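Side-chain contact in flagellar basal body rod modification protein (Helicobacter pylori 26695, PDB 4ZZF), which is probably required for assembly of the flagellar hook and may act there as a scaffolding protein, this chain being a truncated form with its Ig-like domain: residues A[104-107]-A[108-112]. Sequence-based numbering, arbitrary orientation.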
loop_
_atom_site.group_PDB
_atom_site.type_symbol
_atom_site.label_atom_id
_atom_site.label_comp_id
_atom_site.label_asym_id
_atom_site.label_seq_id
_atom_site.Cartn_x
_atom_site.Cartn_y
_atom_site.Cartn_z
ATOM N N LEU A 104 -21.289 7.056 -17.875
ATOM C CA LEU A 104 -19.947 7.105 -17.298
ATOM C C LEU A 104 -19.035 7.921 -18.215
ATOM O O LEU A 104 -19.278 8.025 -19.418
ATOM C CB LEU A 104 -19.366 5.715 -17.115
ATOM C CG LEU A 104 -20.101 4.749 -16.182
ATOM C CD1 LEU A 104 -19.320 3.425 -16.069
ATOM C CD2 LEU A 104 -20.290 5.397 -14.811
ATOM N N GLN A 105 -17.984 8.501 -17.654
ATOM C CA GLN A 105 -17.054 9.269 -18.470
ATOM C C GLN A 105 -15.629 8.799 -18.326
ATOM O O GLN A 105 -15.242 8.253 -17.297
ATOM C CB GLN A 105 -17.129 10.742 -18.107
ATOM C CG GLN A 105 -18.548 11.250 -18.108
ATOM C CD GLN A 105 -18.610 12.736 -18.288
ATOM O OE1 GLN A 105 -18.084 13.494 -17.469
ATOM N NE2 GLN A 105 -19.232 13.173 -19.379
ATOM N N THR A 106 -14.849 9.026 -19.372
ATOM C CA THR A 106 -13.406 8.904 -19.278
ATOM C C THR A 106 -12.763 9.855 -20.282
ATOM O O THR A 106 -13.457 10.571 -21.003
ATOM C CB THR A 106 -12.937 7.450 -19.511
ATOM O OG1 THR A 106 -11.553 7.336 -19.148
ATOM C CG2 THR A 106 -13.135 7.038 -20.957
ATOM N N ARG A 107 -11.438 9.885 -20.301
ATOM C CA ARG A 107 -10.715 10.892 -21.067
ATOM C C ARG A 107 -9.268 10.484 -21.083
ATOM O O ARG A 107 -8.837 9.677 -20.249
ATOM C CB ARG A 107 -10.851 12.286 -20.440
ATOM C CG ARG A 107 -10.308 12.333 -19.008
ATOM C CD ARG A 107 -9.942 13.739 -18.573
ATOM N NE ARG A 107 -9.530 13.816 -17.171
ATOM C CZ ARG A 107 -8.276 14.000 -16.758
ATOM N NH1 ARG A 107 -7.289 14.113 -17.639
ATOM N NH2 ARG A 107 -8.007 14.066 -15.459
ATOM N N ILE A 108 -8.527 11.035 -22.032
ATOM C CA ILE A 108 -7.082 10.900 -22.048
ATOM C C ILE A 108 -6.466 11.431 -20.748
ATOM O O ILE A 108 -6.886 12.470 -20.235
ATOM C CB ILE A 108 -6.490 11.656 -23.250
ATOM C CG1 ILE A 108 -6.688 10.838 -24.520
ATOM C CG2 ILE A 108 -4.999 11.940 -23.061
ATOM C CD1 ILE A 108 -5.878 11.371 -25.684
ATOM N N GLY A 109 -5.470 10.735 -20.210
ATOM C CA GLY A 109 -4.741 11.263 -19.061
ATOM C C GLY A 109 -5.306 10.866 -17.705
ATOM O O GLY A 109 -5.064 11.533 -16.701
ATOM N N ARG A 110 -6.069 9.775 -17.673
ATOM C CA ARG A 110 -6.495 9.183 -16.413
ATOM C C ARG A 110 -6.539 7.675 -16.576
ATOM O O ARG A 110 -6.686 7.168 -17.680
ATOM C CB ARG A 110 -7.869 9.715 -15.979
ATOM C CG ARG A 110 -9.024 9.311 -16.924
ATOM C CD ARG A 110 -10.394 9.636 -16.320
ATOM N NE ARG A 110 -10.673 8.862 -15.112
ATOM C CZ ARG A 110 -11.179 7.629 -15.122
ATOM N NH1 ARG A 110 -11.449 7.031 -16.274
ATOM N NH2 ARG A 110 -11.398 6.982 -13.988
ATOM N N GLY A 111 -6.414 6.953 -15.476
ATOM C CA GLY A 111 -6.518 5.512 -15.537
ATOM C C GLY A 111 -5.661 4.847 -14.494
ATOM O O GLY A 111 -4.992 5.512 -13.684
ATOM N N GLU A 112 -5.677 3.522 -14.514
ATOM C CA GLU A 112 -4.906 2.773 -13.551
ATOM C C GLU A 112 -3.420 3.012 -13.744
ATOM O O GLU A 112 -2.923 3.031 -14.869
ATOM C CB GLU A 112 -5.210 1.289 -13.651
ATOM C CG GLU A 112 -4.547 0.490 -12.542
ATOM C CD GLU A 112 -4.959 -0.976 -12.543
ATOM O OE1 GLU A 112 -5.154 -1.548 -13.640
ATOM O OE2 GLU A 112 -5.084 -1.545 -11.438
HETATM O O HOH W 1 -7.779 7.134 -20.175
#
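Arg107 ends strand 104-107 and the chain then swings through Ile108 and Gly109, the latter with positive phi, so that Arg110 folds back beside Thr106 and Arg107. A water spans the mouth of this turn, donating to Arg107 O at 2.8 Å and to Arg110 O at 2.7 Å. The Arg110 side chain bends at chi3 (-65°) and runs back along the strand, its CD 3.8 Å from Arg107 CG and its CG 3.4 Å from Arg107 O. The bend brings the guanidinium edge-on to Thr106: Arg110 NH1 gives a hydrogen bond to Thr106 OG1 (2.9 Å) that is bent, 142° at the hydrogen, although the oxygen lies only 3° out of the guanidinium plane. Thr106 OG1 in turn gives its own proton to Phe30 O of strand 25-31, making the hydroxyl both donor and acceptor, while Ile108, facing the other way, packs between Phe27 and Leu29 of that strand and Ile90 of strand 86-94, within the FlgD Ig-like domain. Arg107, extended from CG to NE, carries its guanidinium over the turn, where Arg110 CB sits against one face and Arg107 NH1 makes a weak hydrogen bond to Ile108 O (3.1 Å). The chain turns a corner at Gly111, so 108-112 leads out of the last strand of the Ig-like sheet toward strands of a different sheet or face. At this junction the two arginines, Arg107 NE to Arg110 NE 5.5 Å, share Glu11 of strand 9-12, which bridges Arg107 NH2 through OE1 and Arg110 NE through OE2, and Arg110 NH2 adds Asp32 and Tyr141 OH. Glu11 and Asp32 probably offset the two like charges in this largely buried site, and Thr106, Glu11, Asp32 and Tyr141 together fix the rotation of the Arg110 head.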